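Probable sulfate-binding lipoprotein SubI (Mycobacterium tuberculosis, PDB 6DDN) probably binds sulfate outside the cytoplasmic membrane, as the solute-capturing lipoprotein component of a sulfate import system. Local coordinates at residues 89-97 and 171-179; 128-139 and 260-268. One frame throughout, in Å; residues are numbered along the deposited sequence.

Contact 1 (89-97 and 171-179); sequences GASADQSRG and SPLSSGSAK. With SO4 (sulfate ion), chain C; SO4 (sulfate ion), chain E.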
loop_
_atom_site.group_PDB
_atom_site.type_symbol
_atom_site.label_atom_id
_atom_site.label_comp_id
_atom_site.label_asym_id
_atom_site.label_seq_id
_atom_site.Cartn_x
_atom_site.Cartn_y
_atom_site.Cartn_z
ATOM N N GLY A 89 -11.432 1.212 -0.617
ATOM C CA GLY A 89 -11.811 1.085 0.775
ATOM C C GLY A 89 -10.736 0.339 1.530
ATOM O O GLY A 89 -9.674 0.034 0.986
ATOM N N ALA A 90 -11.021 0.054 2.799
ATOM C CA ALA A 90 -10.104 -0.732 3.616
ATOM C C ALA A 90 -9.742 -2.029 2.904
ATOM O O ALA A 90 -10.619 -2.750 2.420
ATOM C CB ALA A 90 -10.734 -1.027 4.979
ATOM N N SER A 91 -8.438 -2.312 2.838
ATOM C CA SER A 91 -7.941 -3.402 2.001
ATOM C C SER A 91 -8.582 -4.735 2.371
ATOM O O SER A 91 -9.139 -5.429 1.512
ATOM C CB SER A 91 -6.418 -3.488 2.108
ATOM O OG SER A 91 -5.885 -4.369 1.133
ATOM N N ALA A 92 -8.514 -5.111 3.652
ATOM C CA ALA A 92 -9.071 -6.393 4.075
ATOM C C ALA A 92 -10.588 -6.420 3.924
ATOM O O ALA A 92 -11.161 -7.449 3.550
ATOM C CB ALA A 92 -8.668 -6.693 5.518
ATOM N N ASP A 93 -11.256 -5.300 4.218
ATOM C CA ASP A 93 -12.700 -5.228 4.020
ATOM C C ASP A 93 -13.061 -5.418 2.554
ATOM O O ASP A 93 -14.034 -6.113 2.230
ATOM C CB ASP A 93 -13.237 -3.891 4.531
ATOM C CG ASP A 93 -13.266 -3.812 6.045
ATOM O OD1 ASP A 93 -12.887 -4.803 6.705
ATOM O OD2 ASP A 93 -13.673 -2.755 6.574
ATOM N N GLN A 94 -12.289 -4.811 1.650
ATOM C CA GLN A 94 -12.546 -4.980 0.224
ATOM C C GLN A 94 -12.297 -6.418 -0.212
ATOM O O GLN A 94 -13.030 -6.953 -1.053
ATOM C CB GLN A 94 -11.680 -4.014 -0.583
ATOM C CG GLN A 94 -12.048 -2.551 -0.407
ATOM C CD GLN A 94 -13.162 -2.108 -1.335
ATOM O OE1 GLN A 94 -12.914 -1.712 -2.475
ATOM N NE2 GLN A 94 -14.398 -2.170 -0.848
ATOM N N SER A 95 -11.269 -7.060 0.348
ATOM C CA SER A 95 -10.996 -8.453 0.013
ATOM C C SER A 95 -12.144 -9.356 0.445
ATOM O O SER A 95 -12.561 -10.243 -0.308
ATOM C CB SER A 95 -9.687 -8.901 0.660
ATOM O OG SER A 95 -9.316 -10.195 0.220
ATOM N N ARG A 96 -12.670 -9.142 1.652
ATOM C CA ARG A 96 -13.792 -9.947 2.120
ATOM C C ARG A 96 -15.027 -9.726 1.259
ATOM O O ARG A 96 -15.752 -10.678 0.949
ATOM C CB ARG A 96 -14.092 -9.625 3.583
ATOM C CG ARG A 96 -13.119 -10.266 4.541
ATOM C CD ARG A 96 -13.247 -9.708 5.942
ATOM N NE ARG A 96 -11.969 -9.788 6.642
ATOM C CZ ARG A 96 -11.327 -8.745 7.156
ATOM N NH1 ARG A 96 -10.163 -8.918 7.768
ATOM N NH2 ARG A 96 -11.851 -7.529 7.068
ATOM N N GLY A 97 -15.281 -8.476 0.867
ATOM C CA GLY A 97 -16.423 -8.196 0.013
ATOM C C GLY A 97 -16.435 -9.042 -1.242
ATOM O O GLY A 97 -17.426 -9.710 -1.549
ATOM N N SER A 171 -6.181 0.195 11.635
ATOM C CA SER A 171 -6.396 -1.081 12.312
ATOM C C SER A 171 -5.968 -2.234 11.411
ATOM O O SER A 171 -6.345 -2.263 10.234
ATOM C CB SER A 171 -7.861 -1.245 12.690
ATOM O OG SER A 171 -8.051 -2.384 13.510
ATOM N N PRO A 172 -5.191 -3.197 11.919
ATOM C CA PRO A 172 -4.769 -4.326 11.075
ATOM C C PRO A 172 -5.893 -5.290 10.745
ATOM O O PRO A 172 -5.681 -6.210 9.944
ATOM C CB PRO A 172 -3.680 -5.013 11.916
ATOM C CG PRO A 172 -3.397 -4.076 13.065
ATOM C CD PRO A 172 -4.652 -3.304 13.282
ATOM N N LEU A 173 -7.075 -5.114 11.335
ATOM C CA LEU A 173 -8.191 -5.999 11.031
ATOM C C LEU A 173 -8.776 -5.692 9.662
ATOM O O LEU A 173 -9.209 -6.599 8.944
ATOM C CB LEU A 173 -9.266 -5.874 12.108
ATOM C CG LEU A 173 -8.927 -6.350 13.520
ATOM C CD1 LEU A 173 -10.185 -6.829 14.222
ATOM C CD2 LEU A 173 -7.878 -7.448 13.491
ATOM N N SER A 174 -8.797 -4.415 9.282
ATOM C CA SER A 174 -9.413 -3.990 8.036
ATOM C C SER A 174 -8.431 -3.408 7.032
ATOM O O SER A 174 -8.740 -3.384 5.837
ATOM C CB SER A 174 -10.507 -2.950 8.312
ATOM O OG SER A 174 -10.013 -1.913 9.143
ATOM N N SER A 175 -7.264 -2.954 7.479
ATOM C CA SER A 175 -6.323 -2.242 6.628
ATOM C C SER A 175 -5.047 -3.048 6.435
ATOM O O SER A 175 -4.544 -3.672 7.373
ATOM C CB SER A 175 -5.975 -0.877 7.225
ATOM O OG SER A 175 -4.989 -0.224 6.446
ATOM N N GLY A 176 -4.533 -3.036 5.203
ATOM C CA GLY A 176 -3.177 -3.497 4.973
ATOM C C GLY A 176 -2.151 -2.431 5.279
ATOM O O GLY A 176 -1.009 -2.750 5.628
ATOM N N SER A 177 -2.536 -1.157 5.150
ATOM C CA SER A 177 -1.678 -0.056 5.575
ATOM C C SER A 177 -1.237 -0.231 7.021
ATOM O O SER A 177 -0.072 0.008 7.359
ATOM C CB SER A 177 -2.417 1.273 5.393
ATOM O OG SER A 177 -1.749 2.340 6.041
ATOM N N ALA A 178 -2.155 -0.666 7.888
ATOM C CA ALA A 178 -1.806 -0.920 9.279
ATOM C C ALA A 178 -0.747 -2.007 9.412
ATOM O O ALA A 178 0.007 -2.020 10.391
ATOM C CB ALA A 178 -3.052 -1.309 10.065
ATOM N N LYS A 179 -0.676 -2.923 8.445
ATOM C CA LYS A 179 0.294 -4.009 8.530
ATOM C C LYS A 179 1.679 -3.558 8.084
ATOM O O LYS A 179 2.677 -3.888 8.735
ATOM C CB LYS A 179 -0.187 -5.203 7.704
ATOM C CG LYS A 179 -1.428 -5.871 8.279
ATOM C CD LYS A 179 -2.192 -6.632 7.214
ATOM C CE LYS A 179 -3.419 -7.315 7.797
ATOM N NZ LYS A 179 -4.249 -7.944 6.731
HETATM S S SO4 C . -5.501 0.287 3.196
HETATM O O1 SO4 C . -6.604 -0.074 2.310
HETATM O O2 SO4 C . -4.698 1.331 2.564
HETATM O O3 SO4 C . -6.023 0.783 4.465
HETATM O O4 SO4 C . -4.675 -0.890 3.442
HETATM S S SO4 E . -11.133 -13.329 7.356
HETATM O O1 SO4 E . -12.147 -13.650 6.357
HETATM O O2 SO4 E . -11.222 -11.914 7.705
HETATM O O3 SO4 E . -11.350 -14.136 8.552
HETATM O O4 SO4 E . -9.807 -13.616 6.816
#

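Contact 2 (128-139 and 260-268); sequences WDADATKGIPFG and KIENPLAVV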
loop_
_atom_site.group_PDB
_atom_site.type_symbol
_atom_site.label_atom_id
_atom_site.label_comp_id
_atom_site.label_asym_id
_atom_site.label_seq_id
_atom_site.Cartn_x
_atom_site.Cartn_y
_atom_site.Cartn_z
ATOM N N TRP A 128 -1.645 -16.108 -10.424
ATOM C CA TRP A 128 -1.605 -14.653 -10.403
ATOM C C TRP A 128 -0.232 -14.107 -10.034
ATOM O O TRP A 128 0.048 -12.937 -10.315
ATOM C CB TRP A 128 -2.667 -14.138 -9.433
ATOM C CG TRP A 128 -2.265 -14.316 -8.023
ATOM C CD1 TRP A 128 -2.466 -15.415 -7.238
ATOM C CD2 TRP A 128 -1.563 -13.369 -7.219
ATOM N NE1 TRP A 128 -1.937 -15.202 -5.987
ATOM C CE2 TRP A 128 -1.375 -13.953 -5.952
ATOM C CE3 TRP A 128 -1.076 -12.079 -7.449
ATOM C CZ2 TRP A 128 -0.724 -13.289 -4.917
ATOM C CZ3 TRP A 128 -0.430 -11.423 -6.424
ATOM C CH2 TRP A 128 -0.259 -12.028 -5.173
ATOM N N ASP A 129 0.633 -14.922 -9.422
ATOM C CA ASP A 129 1.955 -14.465 -9.015
ATOM C C ASP A 129 3.080 -15.376 -9.500
ATOM O O ASP A 129 4.223 -15.216 -9.053
ATOM C CB ASP A 129 2.024 -14.315 -7.492
ATOM C CG ASP A 129 2.089 -15.645 -6.777
ATOM O OD1 ASP A 129 1.532 -16.634 -7.297
ATOM O OD2 ASP A 129 2.693 -15.701 -5.689
ATOM N N ALA A 130 2.791 -16.330 -10.388
ATOM C CA ALA A 130 3.839 -17.122 -11.019
ATOM C C ALA A 130 4.599 -16.334 -12.077
ATOM O O ALA A 130 5.636 -16.805 -12.559
ATOM C CB ALA A 130 3.249 -18.389 -11.643
ATOM N N ASP A 131 4.102 -15.157 -12.436
ATOM C CA ASP A 131 4.789 -14.249 -13.337
ATOM C C ASP A 131 6.068 -13.729 -12.689
ATOM O O ASP A 131 6.157 -13.592 -11.465
ATOM C CB ASP A 131 3.854 -13.088 -13.689
ATOM C CG ASP A 131 4.275 -12.338 -14.934
ATOM O OD1 ASP A 131 3.411 -11.652 -15.523
ATOM O OD2 ASP A 131 5.458 -12.418 -15.320
ATOM N N ALA A 132 7.070 -13.437 -13.527
ATOM C CA ALA A 132 8.281 -12.782 -13.037
ATOM C C ALA A 132 7.944 -11.519 -12.259
ATOM O O ALA A 132 8.690 -11.117 -11.360
ATOM C CB ALA A 132 9.211 -12.452 -14.206
ATOM N N THR A 133 6.813 -10.892 -12.589
ATOM C CA THR A 133 6.323 -9.737 -11.848
ATOM C C THR A 133 5.897 -10.106 -10.432
ATOM O O THR A 133 5.926 -9.251 -9.539
ATOM C CB THR A 133 5.143 -9.119 -12.595
ATOM O OG1 THR A 133 4.035 -10.028 -12.557
ATOM C CG2 THR A 133 5.514 -8.860 -14.047
ATOM N N LYS A 134 5.491 -11.358 -10.214
ATOM C CA LYS A 134 4.867 -11.813 -8.970
ATOM C C LYS A 134 3.553 -11.092 -8.689
ATOM O O LYS A 134 3.094 -11.054 -7.542
ATOM C CB LYS A 134 5.812 -11.665 -7.772
ATOM C CG LYS A 134 7.085 -12.463 -7.892
ATOM C CD LYS A 134 7.358 -13.214 -6.612
ATOM C CE LYS A 134 8.821 -13.575 -6.496
ATOM N NZ LYS A 134 9.037 -14.462 -5.330
ATOM N N GLY A 135 2.935 -10.524 -9.722
ATOM C CA GLY A 135 1.681 -9.824 -9.549
ATOM C C GLY A 135 1.789 -8.480 -8.868
ATOM O O GLY A 135 0.777 -7.957 -8.398
ATOM N N ILE A 136 2.984 -7.904 -8.800
ATOM C CA ILE A 136 3.209 -6.619 -8.149
ATOM C C ILE A 136 3.590 -5.608 -9.229
ATOM O O ILE A 136 4.706 -5.666 -9.767
ATOM C CB ILE A 136 4.285 -6.717 -7.060
ATOM C CG1 ILE A 136 3.725 -7.454 -5.841
ATOM C CG2 ILE A 136 4.762 -5.335 -6.645
ATOM C CD1 ILE A 136 4.658 -8.489 -5.268
ATOM N N PRO A 137 2.698 -4.680 -9.592
ATOM C CA PRO A 137 3.020 -3.709 -10.645
ATOM C C PRO A 137 3.637 -2.428 -10.109
ATOM O O PRO A 137 4.227 -1.652 -10.868
ATOM C CB PRO A 137 1.654 -3.439 -11.283
ATOM C CG PRO A 137 0.705 -3.564 -10.134
ATOM C CD PRO A 137 1.277 -4.618 -9.206
ATOM N N PHE A 138 3.495 -2.189 -8.809
ATOM C CA PHE A 138 4.050 -0.998 -8.183
ATOM C C PHE A 138 4.105 -1.227 -6.679
ATOM O O PHE A 138 3.690 -2.273 -6.172
ATOM C CB PHE A 138 3.234 0.253 -8.536
ATOM C CG PHE A 138 1.794 0.188 -8.103
ATOM C CD1 PHE A 138 1.423 0.519 -6.807
ATOM C CD2 PHE A 138 0.808 -0.191 -8.997
ATOM C CE1 PHE A 138 0.097 0.460 -6.410
ATOM C CE2 PHE A 138 -0.518 -0.250 -8.607
ATOM C CZ PHE A 138 -0.874 0.077 -7.312
ATOM N N GLY A 139 4.617 -0.232 -5.972
ATOM C CA GLY A 139 4.693 -0.307 -4.531
ATOM C C GLY A 139 5.047 1.036 -3.940
ATOM O O GLY A 139 4.882 2.077 -4.578
ATOM N N LYS A 260 9.588 -2.110 2.620
ATOM C CA LYS A 260 9.225 -2.047 1.210
ATOM C C LYS A 260 7.775 -2.475 1.040
ATOM O O LYS A 260 7.422 -3.625 1.326
ATOM C CB LYS A 260 10.151 -2.933 0.380
ATOM C CG LYS A 260 9.901 -2.857 -1.119
ATOM C CD LYS A 260 10.394 -4.112 -1.820
ATOM C CE LYS A 260 10.664 -3.855 -3.293
ATOM N NZ LYS A 260 11.310 -5.025 -3.954
ATOM N N ILE A 261 6.937 -1.555 0.579
ATOM C CA ILE A 261 5.527 -1.830 0.344
ATOM C C ILE A 261 5.365 -2.357 -1.074
ATOM O O ILE A 261 5.862 -1.753 -2.032
ATOM C CB ILE A 261 4.678 -0.569 0.565
ATOM C CG1 ILE A 261 4.837 -0.072 2.003
ATOM C CG2 ILE A 261 3.216 -0.838 0.232
ATOM C CD1 ILE A 261 3.916 1.078 2.360
ATOM N N GLU A 262 4.684 -3.494 -1.210
ATOM C CA GLU A 262 4.422 -4.112 -2.505
ATOM C C GLU A 262 2.929 -4.370 -2.619
ATOM O O GLU A 262 2.379 -5.173 -1.860
ATOM C CB GLU A 262 5.209 -5.415 -2.671
ATOM C CG GLU A 262 6.714 -5.259 -2.524
ATOM C CD GLU A 262 7.466 -6.521 -2.898
ATOM O OE1 GLU A 262 8.130 -6.529 -3.956
ATOM O OE2 GLU A 262 7.386 -7.507 -2.135
ATOM N N ASN A 263 2.278 -3.697 -3.569
ATOM C CA ASN A 263 0.830 -3.752 -3.689
ATOM C C ASN A 263 0.434 -4.704 -4.808
ATOM O O ASN A 263 0.660 -4.386 -5.986
ATOM C CB ASN A 263 0.270 -2.357 -3.951
ATOM C CG ASN A 263 0.674 -1.364 -2.881
ATOM O OD1 ASN A 263 1.344 -0.370 -3.161
ATOM N ND2 ASN A 263 0.273 -1.631 -1.643
ATOM N N PRO A 264 -0.155 -5.856 -4.504
ATOM C CA PRO A 264 -0.467 -6.835 -5.549
ATOM C C PRO A 264 -1.707 -6.471 -6.356
ATOM O O PRO A 264 -2.604 -5.755 -5.905
ATOM C CB PRO A 264 -0.695 -8.129 -4.760
ATOM C CG PRO A 264 -1.149 -7.664 -3.416
ATOM C CD PRO A 264 -0.424 -6.375 -3.152
ATOM N N LEU A 265 -1.740 -7.007 -7.577
ATOM C CA LEU A 265 -2.854 -6.851 -8.499
ATOM C C LEU A 265 -3.105 -8.185 -9.183
ATOM O O LEU A 265 -2.161 -8.863 -9.597
ATOM C CB LEU A 265 -2.570 -5.768 -9.549
ATOM C CG LEU A 265 -3.454 -5.729 -10.798
ATOM C CD1 LEU A 265 -4.741 -4.960 -10.536
ATOM C CD2 LEU A 265 -2.693 -5.121 -11.967
ATOM N N ALA A 266 -4.375 -8.559 -9.302
ATOM C CA ALA A 266 -4.733 -9.827 -9.918
ATOM C C ALA A 266 -6.083 -9.696 -10.602
ATOM O O ALA A 266 -6.927 -8.891 -10.199
ATOM C CB ALA A 266 -4.769 -10.962 -8.890
ATOM N N VAL A 267 -6.275 -10.493 -11.643
ATOM C CA VAL A 267 -7.562 -10.573 -12.320
ATOM C C VAL A 267 -8.479 -11.488 -11.520
ATOM O O VAL A 267 -8.050 -12.528 -11.006
ATOM C CB VAL A 267 -7.375 -11.073 -13.765
ATOM C CG1 VAL A 267 -8.644 -11.725 -14.285
ATOM C CG2 VAL A 267 -6.952 -9.926 -14.670
ATOM N N VAL A 268 -9.742 -11.094 -11.391
ATOM C CA VAL A 268 -10.728 -11.913 -10.693
ATOM C C VAL A 268 -11.160 -13.042 -11.620
ATOM O O VAL A 268 -11.621 -12.797 -12.739
ATOM C CB VAL A 268 -11.928 -11.071 -10.242
ATOM C CG1 VAL A 268 -13.138 -11.961 -9.996
ATOM C CG2 VAL A 268 -11.579 -10.284 -8.991
#

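Contact 1 (89-97 and 171-179)
The Arg96 guanidinium meets Leu173 with its edge: NH1 donates to Leu173 O at 2.8 Å, with a C=O...N angle of 169°, and NH2 adds a weak bond to the same oxygen. Asp93 shares that edge, its OD1 forming an in-plane salt bridge with Arg96 NH2 at 2.9 Å. A sulfate (chain E), also bonded by Arg117, approaches NE through its O2. Ala92 O stands 3.4 Å over one face of the Arg96 guanidinium, nearer its edge than its middle. Asp93 OD1 lies against Ser174 CB at 3.4 Å. Here the start of helix 91-99, Ala90 at its N-cap, faces the turn before helix 177-190 across the interlobe cleft of a type 2 periplasmic binding fold. Ala92 N donates to Ser174 O at 2.8 Å from 44° above the carbonyl plane, and the methyls of Ala90 and Ala92 crowd that oxygen. Ser177 N donates to O4 of a second sulfate (chain C) at 2.8 Å. Gly176 N (weakly), Ala60 N, Gly218 N and Tyr236 OH bond it too, consistent with the family's sulfate site, although the ion may come from the crystallisation liquor. Ser175 OG bonds this sulfate and accepts a capping bond from Ala178 N.

Contact 2 (128-139 and 260-268)
Leu265 N donates to Gly135 O at 2.8 Å, and the same oxygen takes a CA-H...O contact from Pro264. Next to this bond the Trp128 ring lies alongside Pro264, CZ3 to Pro264 CB 3.7 Å, while Trp128 CB rests on the Ala266 methyl at 3.8 Å. The ring reaches this place with CG tucked between backbone N and carbonyl carbon (chi1 75°). Beyond, the Pro137 ring crosses Leu265 at about a right angle, its CG 4.0 Å from Leu265 CB, and the branches of Ile136 lie against Glu262 CB. Antiparallel strands 138-147 and 257-267 meet at this end, in the mixed sheet of a fold consistent with a type 2 periplasmic binding protein. Gly139 faces Glu262 as a non-hydrogen-bonded pair, next to the bond from Asn263 N to Phe138 O (3.3 Å), and Gly139 CA makes a CA-H...O contact of 3.1 Å with Ile261 O. Phe138 sends CE1 to within 3.6 Å of Asn263 OD1, ring and amide turned 50° apart. Further out, Asp129 CB covers the centre of one Trp128 face. The type I' turn from Thr133 to Ile136 carries Gly135, whose N donates to Thr133 OG1 at 3.1 Å in an ST turn. Phe138 stacks on Trp293 and meets Phe298 edge-to-face. Asn263 ND2 donates to Ser110 O, and Ile115 and Val119 touch Trp128.

Contacts 1 and 2 lie about 17 Å apart between centres and about 6 Å between nearest atoms, without touching. Their segments alternate along the chain, 89-97, 128-139, 171-179, 260-268, as expected where the chain passes between lobes more than once. Contact 1 bridges the two sides of the cleft beside a sulfate, consistent with a closed, ligand-bound form, whereas contact 2 ties strands 138-147 and 257-267 of the sheet beneath it. Residues 110-115 are one connection between the two: Ser91 OG of contact 1 bonds Ser110 N and the Asp114 carboxylate, and the same short segment also borders contact 2.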